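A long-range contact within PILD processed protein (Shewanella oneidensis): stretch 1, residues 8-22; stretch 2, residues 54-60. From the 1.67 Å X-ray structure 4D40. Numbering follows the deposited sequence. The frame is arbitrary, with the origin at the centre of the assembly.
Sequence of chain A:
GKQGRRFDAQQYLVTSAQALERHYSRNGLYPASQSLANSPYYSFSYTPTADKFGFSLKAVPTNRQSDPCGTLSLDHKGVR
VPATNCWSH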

ATOM      1  N   ASP A   8      -4.164 -10.263   2.208  1.00 27.49           N
ATOM      2  CA  ASP A   8      -5.136  -9.311   2.750  1.00 27.72           C
ATOM      3  C   ASP A   8      -4.583  -7.891   2.721  1.00 25.61           C
ATOM      4  O   ASP A   8      -5.276  -6.946   2.348  1.00 26.76           O
ATOM      5  N   ALA A   9      -3.333  -7.744   3.143  1.00 23.69           N
ATOM      6  CA  ALA A   9      -2.679  -6.441   3.141  1.00 21.39           C
ATOM      7  C   ALA A   9      -2.546  -5.904   1.722  1.00 22.70           C
ATOM      8  O   ALA A   9      -2.771  -4.718   1.471  1.00 20.87           O
ATOM      9  N   GLN A  10      -2.191  -6.786   0.794  1.00 20.94           N
ATOM     10  CA  GLN A  10      -2.080  -6.409  -0.609  1.00 21.98           C
ATOM     11  C   GLN A  10      -3.415  -5.899  -1.134  1.00 24.78           C
ATOM     12  O   GLN A  10      -3.470  -4.882  -1.826  1.00 24.65           O
ATOM     13  N   GLN A  11      -4.490  -6.599  -0.793  1.00 23.69           N
ATOM     14  CA  GLN A  11      -5.818  -6.213  -1.252  1.00 25.15           C
ATOM     15  C   GLN A  11      -6.188  -4.834  -0.736  1.00 25.06           C
ATOM     16  O   GLN A  11      -6.850  -4.066  -1.425  1.00 25.26           O
ATOM     17  N   TYR A  12      -5.733  -4.514   0.472  1.00 23.60           N
ATOM     18  CA  TYR A  12      -6.064  -3.238   1.089  1.00 22.82           C
ATOM     19  C   TYR A  12      -5.253  -2.118   0.463  1.00 20.09           C
ATOM     20  O   TYR A  12      -5.753  -1.005   0.311  1.00 23.57           O
ATOM     21  N   LEU A  13      -4.002  -2.407   0.113  1.00 20.57           N
ATOM     22  CA  LEU A  13      -3.178  -1.436  -0.607  1.00 18.46           C
ATOM     23  C   LEU A  13      -3.834  -1.113  -1.940  1.00 20.26           C
ATOM     24  O   LEU A  13      -3.827   0.039  -2.374  1.00 20.66           O
ATOM     25  N   VAL A  14      -4.414  -2.129  -2.572  1.00 19.54           N
ATOM     26  CA  VAL A  14      -5.019  -1.952  -3.892  1.00 19.47           C
ATOM     27  C   VAL A  14      -6.266  -1.076  -3.808  1.00 25.02           C
ATOM     28  O   VAL A  14      -6.400  -0.126  -4.576  1.00 21.54           O
ATOM     29  N   THR A  15      -7.172  -1.361  -2.878  1.00 24.14           N
ATOM     30  CA  THR A  15      -8.384  -0.551  -2.792  1.00 23.91           C
ATOM     31  C   THR A  15      -8.008   0.865  -2.344  1.00 23.49           C
ATOM     32  O   THR A  15      -8.664   1.839  -2.716  1.00 22.41           O
ATOM     33  N   SER A  16      -6.926   0.984  -1.581  1.00 20.30           N
ATOM     34  CA  SER A  16      -6.431   2.302  -1.194  1.00 17.53           C
ATOM     35  C   SER A  16      -5.912   3.077  -2.400  1.00 18.14           C
ATOM     36  O   SER A  16      -6.183   4.272  -2.533  1.00 18.07           O
ATOM     37  N   ALA A  17      -5.183   2.396  -3.278  1.00 19.14           N
ATOM     38  CA  ALA A  17      -4.665   3.030  -4.488  1.00 16.22           C
ATOM     39  C   ALA A  17      -5.814   3.457  -5.397  1.00 19.30           C
ATOM     40  O   ALA A  17      -5.726   4.478  -6.087  1.00 18.13           O
ATOM     41  N   GLN A  18      -6.884   2.668  -5.400  1.00 19.85           N
ATOM     42  CA  GLN A  18      -8.043   2.960  -6.247  1.00 19.20           C
ATOM     43  C   GLN A  18      -8.757   4.221  -5.763  1.00 22.08           C
ATOM     44  O   GLN A  18      -9.240   5.034  -6.559  1.00 22.00           O
ATOM     45  N   ALA A  19      -8.808   4.396  -4.451  1.00 20.12           N
ATOM     46  CA  ALA A  19      -9.396   5.598  -3.883  1.00 21.65           C
ATOM     47  C   ALA A  19      -8.536   6.823  -4.209  1.00 18.94           C
ATOM     48  O   ALA A  19      -9.062   7.903  -4.489  1.00 22.44           O
ATOM     49  N   LEU A  20      -7.219   6.652  -4.173  1.00 19.28           N
ATOM     50  CA  LEU A  20      -6.305   7.741  -4.502  1.00 19.74           C
ATOM     51  C   LEU A  20      -6.481   8.189  -5.952  1.00 20.86           C
ATOM     52  O   LEU A  20      -6.398   9.381  -6.231  1.00 22.80           O
ATOM     53  N   GLU A  21      -6.742   7.251  -6.864  1.00 19.36           N
ATOM     54  CA  GLU A  21      -6.950   7.610  -8.272  1.00 19.37           C
ATOM     55  C   GLU A  21      -8.252   8.385  -8.471  1.00 22.32           C
ATOM     56  O   GLU A  21      -8.353   9.207  -9.377  1.00 24.09           O
ATOM     57  N   ARG A  22      -9.254   8.119  -7.636  1.00 23.04           N
ATOM     58  CA  ARG A  22     -10.507   8.855  -7.731  1.00 25.25           C
ATOM     59  C   ARG A  22     -10.279  10.297  -7.304  1.00 22.05           C
ATOM     60  O   ARG A  22     -10.815  11.228  -7.906  1.00 28.96           O
ATOM     61  N   GLY A  54       2.931  11.880  -7.433  1.00 23.67           N
ATOM     62  CA  GLY A  54       3.209  10.485  -7.133  1.00 23.17           C
ATOM     63  C   GLY A  54       2.878  10.134  -5.695  1.00 22.41           C
ATOM     64  O   GLY A  54       2.546  11.014  -4.902  1.00 23.63           O
ATOM     65  N   PHE A  55       2.961   8.849  -5.361  1.00 20.07           N
ATOM     66  CA  PHE A  55       2.832   8.408  -3.974  1.00 19.38           C
ATOM     67  C   PHE A  55       3.435   7.030  -3.761  1.00 24.33           C
ATOM     68  O   PHE A  55       3.705   6.297  -4.711  1.00 20.03           O
ATOM     69  N   SER A  56       3.610   6.684  -2.492  1.00 19.45           N
ATOM     70  CA  SER A  56       3.961   5.333  -2.094  1.00 20.97           C
ATOM     71  C   SER A  56       3.044   4.889  -0.969  1.00 20.79           C
ATOM     72  O   SER A  56       2.949   5.560   0.062  1.00 21.57           O
ATOM     73  N   LEU A  57       2.370   3.764  -1.185  1.00 16.45           N
ATOM     74  CA  LEU A  57       1.609   3.090  -0.136  1.00 17.67           C
ATOM     75  C   LEU A  57       2.454   1.942   0.378  1.00 18.92           C
ATOM     76  O   LEU A  57       3.011   1.186  -0.422  1.00 18.74           O
ATOM     77  N   LYS A  58       2.568   1.799   1.699  1.00 18.07           N
ATOM     78  CA  LYS A  58       3.333   0.689   2.246  1.00 16.36           C
ATOM     79  C   LYS A  58       2.561  -0.058   3.308  1.00 21.33           C
ATOM     80  O   LYS A  58       1.743   0.517   4.026  1.00 21.59           O
ATOM     81  N   ALA A  59       2.856  -1.350   3.387  1.00 21.44           N
ATOM     82  CA  ALA A  59       2.375  -2.214   4.454  1.00 18.19           C
ATOM     83  C   ALA A  59       3.579  -2.845   5.129  1.00 16.96           C
ATOM     84  O   ALA A  59       4.259  -3.688   4.541  1.00 20.45           O
ATOM     85  N   VAL A  60       3.844  -2.421   6.360  1.00 18.98           N
ATOM     86  CA  VAL A  60       5.008  -2.882   7.109  1.00 19.31           C
ATOM     87  C   VAL A  60       4.588  -3.935   8.112  1.00 20.02           C
ATOM     88  O   VAL A  60       3.821  -3.633   9.023  1.00 23.73           O
TER

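Residues 8-22 form one segment of a longer helix, and residues 55-60 form a strand that packs against it. The two run nearly antiparallel, with an angle of 160° between their N-to-C directions. Their axes approach to 9.0 Å. No hydrogen bond crosses between them. The contact is made almost entirely by apolar side chains and buries 383 Å² in total.

The strand alternates. Phe55, Leu57 and Ala59 point their CA-to-CB bonds toward the helix, while Ser56 and Lys58 point away. On the helix, Ala9, Leu13, Ser16 and Leu20 point toward the strand. Their spacing of three or four residues places them along one side of the helix. Because the directions are opposed, Ala9 meets Ala59, Leu13 meets Leu57, and Leu20 meets Phe55.

Leu57 is the centre of the contact and has the largest covered area, 80 Å². Its chi1 is m and its chi2 is t. This conformation carries CD1 up against the helix. Leu57 CD1 lies 3.5 Å from Leu13 O and 3.6 Å from Ala17 N. These two backbone atoms are already paired in the helix, Ala17 N donating to Leu13 O at 2.9 Å, so the methyl packs against a satisfied peptide hydrogen bond. Leu57 CD1 is also 3.8 Å from Ser16 CB, 4.0 Å from Ala17 CB and 3.8 Å from Leu20 CD1.

Leu13 covers the next largest area, 72 Å². It is also m, t. Leu13 CD2 sits 3.9 Å from Leu57 CB and 4.0 Å from Lys58 C. Leu13 CD1 comes within 4.0 Å of Ala59 CB. The side chain therefore spans neighbouring inward positions of the strand. Beyond it, Ala9 CB and Ala59 CB meet at 4.3 Å. The CA atoms of Ala9 and Ala59 are 6.7 Å apart, so even two side chains this short can meet.

Phe55 fills the other end, where the backbones are further apart. The CA atoms of Leu20 and Phe55 are separated by 9.2 Å. Phe55 has chi1 p and chi2 near 80°. Leu20, again m, t, places CD1 over one face of the ring, 3.7 Å from the Phe55 ring centroid and only 9° off the normal. This is a CH-pi contact. Ala17 CB approaches obliquely, 4.2 Å from Phe55 CZ. Glu21 starts sideways, but its end comes nearer, and Glu21 OE2 lies at the ring edge, 4.2 Å from Phe55 CE2. That oxygen is hydrogen-bonded elsewhere in the structure.

The polar partners described here lie within one stretch or elsewhere in the structure. Ser16, chi1 m, turns its hydroxyl back to the helix, and Ser16 OG donates to Tyr12 O at 2.8 Å. Its CB is left to pack on Leu57. On the outer side of the strand, Lys58 NZ donates to Ser56 OG at 2.7 Å.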

ATOM      1  CB  ASP A   8      -5.518  -9.664   4.190  1.00 27.67           C
ATOM      2  CG  ASP A   8      -6.434 -10.866   4.283  1.00 37.21           C
ATOM      3  OD1 ASP A   8      -7.041 -11.257   3.261  1.00 39.88           O
ATOM      4  OD2 ASP A   8      -6.549 -11.414   5.398  1.00 37.03           O
ATOM      5  CB  ALA A   9      -1.312  -6.538   3.809  1.00 20.79           C
ATOM      6  CB  GLN A  10      -1.596  -7.591  -1.450  1.00 19.60           C
ATOM      7  CG  GLN A  10      -0.120  -7.890  -1.268  1.00 22.63           C
ATOM      8  CD  GLN A  10       0.332  -9.164  -1.947  1.00 28.26           C
ATOM      9  OE1 GLN A  10      -0.315  -9.669  -2.869  1.00 25.50           O
ATOM     10  NE2 GLN A  10       1.460  -9.698  -1.491  1.00 26.03           N
ATOM     11  CB  GLN A  11      -6.857  -7.236  -0.804  1.00 26.95           C
ATOM     12  CG  GLN A  11      -6.801  -8.543  -1.568  1.00 36.94           C
ATOM     13  CD  GLN A  11      -7.800  -9.559  -1.047  1.00 53.24           C
ATOM     14  OE1 GLN A  11      -7.654 -10.081   0.057  1.00 48.61           O
ATOM     15  NE2 GLN A  11      -8.827  -9.836  -1.840  1.00 70.34           N
ATOM     16  CB  TYR A  12      -5.821  -3.291   2.594  1.00 22.63           C
ATOM     17  CG  TYR A  12      -6.213  -2.031   3.327  1.00 28.65           C
ATOM     18  CD1 TYR A  12      -7.512  -1.562   3.285  1.00 29.48           C
ATOM     19  CD2 TYR A  12      -5.286  -1.322   4.080  1.00 28.75           C
ATOM     20  CE1 TYR A  12      -7.880  -0.417   3.957  1.00 30.48           C
ATOM     21  CE2 TYR A  12      -5.649  -0.176   4.759  1.00 31.26           C
ATOM     22  CZ  TYR A  12      -6.949   0.271   4.694  1.00 29.45           C
ATOM     23  OH  TYR A  12      -7.323   1.409   5.370  1.00 31.89           O
ATOM     24  CB  LEU A  13      -1.762  -1.961  -0.827  1.00 20.44           C
ATOM     25  CG  LEU A  13      -0.920  -2.130   0.446  1.00 22.74           C
ATOM     26  CD1 LEU A  13       0.386  -2.826   0.126  1.00 22.82           C
ATOM     27  CD2 LEU A  13      -0.651  -0.794   1.080  1.00 21.79           C
ATOM     28  CB  VAL A  14      -5.345  -3.317  -4.539  1.00 21.90           C
ATOM     29  CG1 VAL A  14      -6.298  -3.172  -5.734  1.00 22.53           C
ATOM     30  CG2 VAL A  14      -4.056  -3.987  -4.979  1.00 24.11           C
ATOM     31  CB  THR A  15      -9.439  -1.168  -1.854  1.00 33.16           C
ATOM     32  OG1 THR A  15      -8.861  -1.438  -0.578  1.00 32.12           O
ATOM     33  CG2 THR A  15      -9.977  -2.458  -2.446  1.00 39.01           C
ATOM     34  CB  SER A  16      -5.338   2.177  -0.140  1.00 18.57           C
ATOM     35  OG  SER A  16      -5.883   1.653   1.066  1.00 21.59           O
ATOM     36  CB  ALA A  17      -3.726   2.082  -5.238  1.00 21.73           C
ATOM     37  CB  GLN A  18      -9.003   1.763  -6.277  1.00 26.37           C
ATOM     38  CG  GLN A  18      -8.415   0.563  -7.017  1.00 21.35           C
ATOM     39  CD  GLN A  18      -9.221  -0.698  -6.866  1.00 19.42           C
ATOM     40  OE1 GLN A  18     -10.182  -0.756  -6.098  1.00 23.90           O
ATOM     41  NE2 GLN A  18      -8.846  -1.728  -7.624  1.00 23.93           N
ATOM     42  CB  ALA A  19      -9.564   5.445  -2.384  1.00 25.67           C
ATOM     43  CB  LEU A  20      -4.857   7.324  -4.242  1.00 18.10           C
ATOM     44  CG  LEU A  20      -4.492   7.176  -2.758  1.00 22.48           C
ATOM     45  CD1 LEU A  20      -3.183   6.425  -2.609  1.00 23.62           C
ATOM     46  CD2 LEU A  20      -4.411   8.541  -2.074  1.00 20.47           C
ATOM     47  CB  GLU A  21      -6.970   6.372  -9.174  1.00 24.66           C
ATOM     48  CG  GLU A  21      -5.632   5.823  -9.666  1.00 35.48           C
ATOM     49  CD  GLU A  21      -4.563   6.873  -9.924  1.00 28.86           C
ATOM     50  OE1 GLU A  21      -4.724   7.735 -10.816  1.00 26.76           O
ATOM     51  OE2 GLU A  21      -3.533   6.811  -9.241  1.00 25.99           O
ATOM     52  CB  ARG A  22     -11.596   8.198  -6.878  1.00 30.69           C
ATOM     53  CG  ARG A  22     -12.194   6.960  -7.511  1.00 28.46           C
ATOM     54  CD  ARG A  22     -13.486   6.540  -6.821  1.00 30.43           C
ATOM     55  NE  ARG A  22     -13.231   6.010  -5.485  1.00 31.99           N
ATOM     56  CZ  ARG A  22     -12.839   4.764  -5.231  1.00 35.93           C
ATOM     57  NH1 ARG A  22     -12.644   3.901  -6.222  1.00 32.73           N
ATOM     58  NH2 ARG A  22     -12.630   4.382  -3.980  1.00 29.74           N
ATOM     59  CB  PHE A  55       1.359   8.378  -3.533  1.00 18.96           C
ATOM     60  CG  PHE A  55       0.544   7.288  -4.184  1.00 17.75           C
ATOM     61  CD1 PHE A  55       0.602   5.982  -3.731  1.00 17.94           C
ATOM     62  CD2 PHE A  55      -0.295   7.578  -5.254  1.00 20.97           C
ATOM     63  CE1 PHE A  55      -0.145   4.988  -4.323  1.00 20.96           C
ATOM     64  CE2 PHE A  55      -1.043   6.592  -5.844  1.00 21.23           C
ATOM     65  CZ  PHE A  55      -0.969   5.288  -5.376  1.00 19.69           C
ATOM     66  CB  SER A  56       5.412   5.251  -1.634  1.00 20.05           C
ATOM     67  OG  SER A  56       5.681   3.971  -1.083  1.00 21.01           O
ATOM     68  CB  LEU A  57       0.274   2.562  -0.669  1.00 19.14           C
ATOM     69  CG  LEU A  57      -0.846   3.575  -0.871  1.00 17.41           C
ATOM     70  CD1 LEU A  57      -1.950   2.980  -1.750  1.00 21.30           C
ATOM     71  CD2 LEU A  57      -1.404   4.009   0.475  1.00 19.64           C
ATOM     72  CB  LYS A  58       4.657   1.160   2.847  1.00 20.88           C
ATOM     73  CG  LYS A  58       5.587   1.820   1.846  1.00 21.48           C
ATOM     74  CD  LYS A  58       6.937   2.105   2.473  1.00 27.58           C
ATOM     75  CE  LYS A  58       7.985   2.379   1.418  1.00 35.29           C
ATOM     76  NZ  LYS A  58       7.706   3.664   0.737  1.00 33.06           N
ATOM     77  CB  ALA A  59       1.446  -3.277   3.908  1.00 18.31           C
ATOM     78  CB  VAL A  60       5.701  -1.721   7.851  1.00 22.02           C
ATOM     79  CG1 VAL A  60       6.894  -2.231   8.663  1.00 26.06           C
ATOM     80  CG2 VAL A  60       6.142  -0.650   6.869  1.00 22.32           C
TER